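Protein Kinase A (PDB 5J3U) binds cAMP in two cyclic nucleotide-binding domains and probably restrains a kinase catalytic subunit. Local coordinates at residues S136-V141 against F180-E185; D157-E162 against K234-E239. One frame throughout, in Å; residues are numbered along the deposited sequence.

Interaction 1 of 2, residues S136-V141 against F180-E185; sequences SFLKSV and FYIVEE
The ring of Phe-137 lies between Glu-184 and a side chain from its own segment, with Ile-182 closing in obliquely. The bond from CA to CB of Phe-137 heads toward 180-185, and chi1 of 166° sets CG anti to the backbone N; Phe-137 CZ comes 3.6 Å from Ile-182 CG2. Over one face sits Glu-184 CG, 4.2 Å from the Phe-137 ring centroid and 23° off the normal, a CH-pi contact. Val-141, which ends the type I turn begun at Leu-138, places CG2 on the opposite face, and both groups are offset toward the rim. At the ring edge, Val-183 O lies near the plane, 3.5 Å from Phe-137 CZ.

Ile-182 is shared. Its CG2 also meets Val-141 CG2 tip to tip at 4.1 Å, while its CD1 touches Leu-138 CD2 at 3.9 Å, the two side chains crossing at about a right angle. Beyond the aromatic face, the Glu-184 carboxylate forms a salt bridge with Arg-130.

The contact thus sets the C-terminal end of helix 116-138 against strand 179-183; just past that strand, Glu-184 and Glu-185 both face Lys-234 in a classic beta bulge. Leu-138 also packs on helix 149-157, and Ile-182 shares backbone hydrogen bonding with Ala-236 of strand 232-239.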
loop_
_atom_site.group_PDB
_atom_site.type_symbol
_atom_site.label_atom_id
_atom_site.label_comp_id
_atom_site.label_asym_id
_atom_site.label_seq_id
_atom_site.Cartn_x
_atom_site.Cartn_y
_atom_site.Cartn_z
ATOM N N SER A 136 11.559 -9.887 -5.708
ATOM C CA SER A 136 12.225 -11.132 -5.447
ATOM C C SER A 136 11.350 -12.140 -4.798
ATOM O O SER A 136 11.258 -13.298 -5.270
ATOM C CB SER A 136 13.461 -10.868 -4.629
ATOM O OG SER A 136 14.096 -12.076 -4.390
ATOM N N PHE A 137 10.595 -11.694 -3.794
ATOM C CA PHE A 137 9.696 -12.550 -3.029
ATOM C C PHE A 137 8.639 -13.094 -3.955
ATOM O O PHE A 137 8.421 -14.288 -3.972
ATOM C CB PHE A 137 9.106 -11.759 -1.896
ATOM C CG PHE A 137 7.929 -12.403 -1.220
ATOM C CD1 PHE A 137 8.091 -13.599 -0.553
ATOM C CD2 PHE A 137 6.695 -11.769 -1.227
ATOM C CE1 PHE A 137 7.003 -14.199 0.104
ATOM C CE2 PHE A 137 5.613 -12.338 -0.570
ATOM C CZ PHE A 137 5.777 -13.555 0.082
ATOM N N LEU A 138 8.008 -12.242 -4.717
ATOM C CA LEU A 138 6.836 -12.676 -5.545
ATOM C C LEU A 138 7.266 -13.662 -6.609
ATOM O O LEU A 138 6.499 -14.484 -7.097
ATOM C CB LEU A 138 6.143 -11.485 -6.210
ATOM C CG LEU A 138 5.435 -10.474 -5.318
ATOM C CD1 LEU A 138 4.681 -9.469 -6.145
ATOM C CD2 LEU A 138 4.464 -11.165 -4.350
ATOM N N LYS A 139 8.529 -13.585 -7.004
ATOM C CA LYS A 139 8.995 -14.516 -7.992
ATOM C C LYS A 139 9.026 -15.913 -7.455
ATOM O O LYS A 139 9.064 -16.851 -8.235
ATOM C CB LYS A 139 10.376 -14.044 -8.530
ATOM C CG LYS A 139 10.723 -14.588 -9.866
ATOM C CD LYS A 139 12.197 -14.368 -10.168
ATOM C CE LYS A 139 12.443 -14.450 -11.674
ATOM N NZ LYS A 139 11.521 -15.347 -12.446
ATOM N N SER A 140 8.995 -16.095 -6.143
ATOM C CA SER A 140 8.886 -17.407 -5.561
ATOM C C SER A 140 7.535 -17.706 -4.942
ATOM O O SER A 140 7.416 -18.609 -4.148
ATOM C CB SER A 140 10.030 -17.595 -4.547
ATOM O OG SER A 140 11.219 -17.262 -5.215
ATOM N N VAL A 141 6.510 -16.960 -5.314
ATOM C CA VAL A 141 5.131 -17.236 -4.908
ATOM C C VAL A 141 4.397 -17.836 -6.129
ATOM O O VAL A 141 4.062 -17.132 -7.077
ATOM C CB VAL A 141 4.466 -15.930 -4.430
ATOM C CG1 VAL A 141 2.974 -16.082 -4.170
ATOM C CG2 VAL A 141 5.172 -15.368 -3.189
ATOM N N PHE A 180 -5.847 -9.036 0.610
ATOM C CA PHE A 180 -5.275 -10.340 0.241
ATOM C C PHE A 180 -3.892 -10.396 0.876
ATOM O O PHE A 180 -3.196 -9.387 0.840
ATOM C CB PHE A 180 -5.201 -10.437 -1.291
ATOM C CG PHE A 180 -4.477 -11.652 -1.827
ATOM C CD1 PHE A 180 -4.955 -12.915 -1.633
ATOM C CD2 PHE A 180 -3.287 -11.501 -2.539
ATOM C CE1 PHE A 180 -4.327 -14.017 -2.166
ATOM C CE2 PHE A 180 -2.679 -12.589 -3.121
ATOM C CZ PHE A 180 -3.163 -13.853 -2.939
ATOM N N TYR A 181 -3.540 -11.544 1.481
ATOM C CA TYR A 181 -2.304 -11.739 2.202
ATOM C C TYR A 181 -1.415 -12.868 1.647
ATOM O O TYR A 181 -1.891 -13.879 1.131
ATOM C CB TYR A 181 -2.627 -12.083 3.664
ATOM C CG TYR A 181 -3.365 -11.032 4.428
ATOM C CD1 TYR A 181 -2.706 -9.994 5.050
ATOM C CD2 TYR A 181 -4.756 -11.083 4.528
ATOM C CE1 TYR A 181 -3.403 -9.031 5.779
ATOM C CE2 TYR A 181 -5.452 -10.122 5.208
ATOM C CZ TYR A 181 -4.786 -9.113 5.845
ATOM O OH TYR A 181 -5.458 -8.155 6.565
ATOM N N ILE A 182 -0.112 -12.638 1.630
ATOM C CA ILE A 182 0.869 -13.655 1.345
ATOM C C ILE A 182 1.897 -13.642 2.508
ATOM O O ILE A 182 2.388 -12.573 2.934
ATOM C CB ILE A 182 1.603 -13.412 0.033
ATOM C CG1 ILE A 182 0.627 -12.965 -1.094
ATOM C CG2 ILE A 182 2.360 -14.671 -0.302
ATOM C CD1 ILE A 182 1.340 -12.488 -2.361
ATOM N N VAL A 183 2.197 -14.804 3.060
ATOM C CA VAL A 183 3.067 -14.873 4.174
ATOM C C VAL A 183 4.490 -14.700 3.613
ATOM O O VAL A 183 4.942 -15.509 2.800
ATOM C CB VAL A 183 3.004 -16.247 4.889
ATOM C CG1 VAL A 183 4.000 -16.306 6.004
ATOM C CG2 VAL A 183 1.591 -16.548 5.449
ATOM N N GLU A 184 5.179 -13.700 4.096
ATOM C CA GLU A 184 6.606 -13.492 3.711
ATOM C C GLU A 184 7.548 -14.378 4.533
ATOM O O GLU A 184 8.496 -14.959 3.993
ATOM C CB GLU A 184 7.011 -12.036 3.948
ATOM C CG GLU A 184 6.223 -11.021 3.151
ATOM C CD GLU A 184 6.660 -9.560 3.401
ATOM O OE1 GLU A 184 7.912 -9.317 3.292
ATOM O OE2 GLU A 184 5.766 -8.684 3.659
ATOM N N GLU A 185 7.318 -14.422 5.842
ATOM C CA GLU A 185 8.069 -15.232 6.795
ATOM C C GLU A 185 7.163 -15.537 7.985
ATOM O O GLU A 185 6.221 -14.783 8.260
ATOM C CB GLU A 185 9.309 -14.491 7.326
ATOM C CG GLU A 185 10.367 -14.099 6.310
ATOM C CD GLU A 185 11.665 -13.643 7.016
ATOM O OE1 GLU A 185 12.471 -14.510 7.408
ATOM O OE2 GLU A 185 11.852 -12.437 7.164
#

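Interaction 2 of 2, residues D157-E162 against K234-E239; sequences DALRTE and KVACLE
The side chain of Glu-162 passes close to Cys-237 SG along its length. Its CB is 4.1 Å from Val-235 CG2 and equally close to the sulphur of Cys-237; Glu-162 CG, anti to the carbonyl carbon (chi1 -65°), comes nearest, 3.7 Å from Cys-237 SG. Glu-162 CD is 3.8 Å from Cys-237 SG, and both carboxylate oxygens stay only slightly farther from it.

Beneath these side chains runs an antiparallel ladder, in which Arg-160 with Cys-237 and Glu-162 with Val-235 are hydrogen-bonded pairs. Strand 159-165 is one of the two outermost strands of a four-stranded antiparallel sheet, half of the beta roll that characterises a cyclic nucleotide-binding domain. The bond from Val-235 N to Glu-162 O is the straightest, N-H...O angle 174°.

On the same face as Glu-162, Arg-160 NE is held by Gln-18 O, whereas Arg-160 NH1 bonds in the guanidinium plane to a water at 2.7 Å that donates to Cys-237 O. The salt bridge from Arg-160 NH1 to Glu-239 OE1 is long, 3.7 Å. Leu-159, Thr-161, Ala-236 and Leu-238 turn to the other face; Leu-159 CD1 lies 4.1 Å from Ala-236 CB. Flanking contacts join Ala-158 CB to Leu-238 CD1 and Thr-161 CG2 to Lys-234 CG.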
loop_
_atom_site.group_PDB
_atom_site.type_symbol
_atom_site.label_atom_id
_atom_site.label_comp_id
_atom_site.label_asym_id
_atom_site.label_seq_id
_atom_site.Cartn_x
_atom_site.Cartn_y
_atom_site.Cartn_z
ATOM N N ASP A 157 4.682 -3.297 -6.380
ATOM C CA ASP A 157 4.494 -1.855 -6.157
ATOM C C ASP A 157 3.263 -1.496 -5.331
ATOM O O ASP A 157 3.200 -0.422 -4.795
ATOM C CB ASP A 157 4.347 -1.123 -7.494
ATOM C CG ASP A 157 5.671 -0.985 -8.256
ATOM O OD1 ASP A 157 6.742 -1.231 -7.669
ATOM O OD2 ASP A 157 5.628 -0.688 -9.477
ATOM N N ALA A 158 2.288 -2.396 -5.217
ATOM C CA ALA A 158 1.064 -2.206 -4.413
ATOM C C ALA A 158 1.025 -2.984 -3.055
ATOM O O ALA A 158 -0.057 -3.072 -2.391
ATOM C CB ALA A 158 -0.113 -2.634 -5.250
ATOM N N LEU A 159 2.131 -3.590 -2.663
ATOM C CA LEU A 159 2.203 -4.334 -1.394
ATOM C C LEU A 159 2.602 -3.483 -0.197
ATOM O O LEU A 159 3.416 -2.558 -0.340
ATOM C CB LEU A 159 3.203 -5.472 -1.511
ATOM C CG LEU A 159 2.839 -6.576 -2.481
ATOM C CD1 LEU A 159 3.866 -7.662 -2.509
ATOM C CD2 LEU A 159 1.484 -7.203 -2.162
ATOM N N ARG A 160 2.009 -3.794 0.955
ATOM C CA ARG A 160 2.434 -3.299 2.273
ATOM C C ARG A 160 2.781 -4.483 3.140
ATOM O O ARG A 160 2.479 -5.607 2.744
ATOM C CB ARG A 160 1.350 -2.461 2.928
ATOM C CG ARG A 160 0.971 -1.241 2.125
ATOM C CD ARG A 160 -0.263 -0.613 2.748
ATOM N NE ARG A 160 -0.712 0.593 2.096
ATOM C CZ ARG A 160 -1.514 0.664 1.032
ATOM N NH1 ARG A 160 -1.958 -0.427 0.389
ATOM N NH2 ARG A 160 -1.836 1.875 0.565
ATOM N N THR A 161 3.553 -4.270 4.191
ATOM C CA THR A 161 3.960 -5.364 5.103
ATOM C C THR A 161 3.376 -5.114 6.452
ATOM O O THR A 161 3.375 -3.971 6.915
ATOM C CB THR A 161 5.483 -5.502 5.187
ATOM O OG1 THR A 161 5.937 -5.980 3.908
ATOM C CG2 THR A 161 5.915 -6.471 6.240
ATOM N N GLU A 162 2.901 -6.155 7.094
ATOM C CA GLU A 162 2.433 -6.059 8.492
ATOM C C GLU A 162 3.003 -7.255 9.302
ATOM O O GLU A 162 3.155 -8.343 8.741
ATOM C CB GLU A 162 0.911 -6.132 8.559
ATOM C CG GLU A 162 0.218 -4.957 7.883
ATOM C CD GLU A 162 -1.313 -4.992 7.980
ATOM O OE1 GLU A 162 -1.879 -5.911 8.610
ATOM O OE2 GLU A 162 -1.935 -4.072 7.375
ATOM N N LYS A 234 4.876 -12.491 9.344
ATOM C CA LYS A 234 5.102 -11.262 8.544
ATOM C C LYS A 234 4.405 -11.448 7.227
ATOM O O LYS A 234 4.732 -12.400 6.506
ATOM C CB LYS A 234 6.595 -11.050 8.304
ATOM C CG LYS A 234 6.903 -9.776 7.538
ATOM C CD LYS A 234 8.330 -9.747 7.021
ATOM C CE LYS A 234 9.325 -9.556 8.079
ATOM N NZ LYS A 234 10.688 -9.606 7.436
ATOM N N VAL A 235 3.422 -10.588 6.917
ATOM C CA VAL A 235 2.596 -10.743 5.759
ATOM C C VAL A 235 2.728 -9.548 4.827
ATOM O O VAL A 235 2.862 -8.387 5.259
ATOM C CB VAL A 235 1.066 -10.936 6.042
ATOM C CG1 VAL A 235 0.794 -12.344 6.498
ATOM C CG2 VAL A 235 0.539 -9.896 7.008
ATOM N N ALA A 236 2.764 -9.866 3.553
ATOM C CA ALA A 236 2.543 -8.911 2.472
ATOM C C ALA A 236 1.042 -8.782 2.270
ATOM O O ALA A 236 0.314 -9.822 2.212
ATOM C CB ALA A 236 3.239 -9.369 1.203
ATOM N N CYS A 237 0.599 -7.553 2.004
ATOM C CA CYS A 237 -0.839 -7.203 2.017
ATOM C C CYS A 237 -1.158 -6.449 0.736
ATOM O O CYS A 237 -0.459 -5.487 0.424
ATOM C CB CYS A 237 -1.145 -6.277 3.195
ATOM S SG CYS A 237 -0.572 -6.889 4.783
ATOM N N LEU A 238 -2.184 -6.891 0.024
ATOM C CA LEU A 238 -2.675 -6.281 -1.218
ATOM C C LEU A 238 -4.162 -5.929 -1.047
ATOM O O LEU A 238 -4.986 -6.802 -0.768
ATOM C CB LEU A 238 -2.541 -7.266 -2.343
ATOM C CG LEU A 238 -2.770 -6.809 -3.771
ATOM C CD1 LEU A 238 -1.701 -5.805 -4.183
ATOM C CD2 LEU A 238 -2.834 -7.971 -4.733
ATOM N N GLU A 239 -4.491 -4.653 -1.172
ATOM C CA GLU A 239 -5.875 -4.175 -1.025
ATOM C C GLU A 239 -6.755 -4.629 -2.150
ATOM O O GLU A 239 -6.307 -4.867 -3.226
ATOM C CB GLU A 239 -5.931 -2.653 -0.995
ATOM C CG GLU A 239 -5.363 -2.052 0.253
ATOM C CD GLU A 239 -5.570 -0.550 0.305
ATOM O OE1 GLU A 239 -5.441 0.098 -0.749
ATOM O OE2 GLU A 239 -5.833 -0.015 1.398
HETATM O O HOH W 1 -2.679 -2.601 -2.229
HETATM O O HOH W 2 -1.777 -3.038 0.878
HETATM O O HOH W 3 -3.522 -0.038 -2.256
#

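Interactions 1 and 2 are built on the same sheet, since strands 179-183 and 232-239 are neighbours in it, yet they show two ways of joining elements. Interaction 1 is a buried contact of a helix end and the turn after it with a strand and its corner, made by one aromatic ring and aliphatic branches; interaction 2 is partly buried, joins strand to strand through backbone bonds, and has a water-bridged, charged fringe at Arg-160. Glu-184 connects them: its CG belongs to interaction 1, while Glu-184 OE2 lies 2.7 Å from Thr-161 OG1, a probable hydrogen bond. Thr-161 OG1 is also hydrogen-bonded to Tyr-134 OH, which ties helix 116-138 to interaction 2 as well.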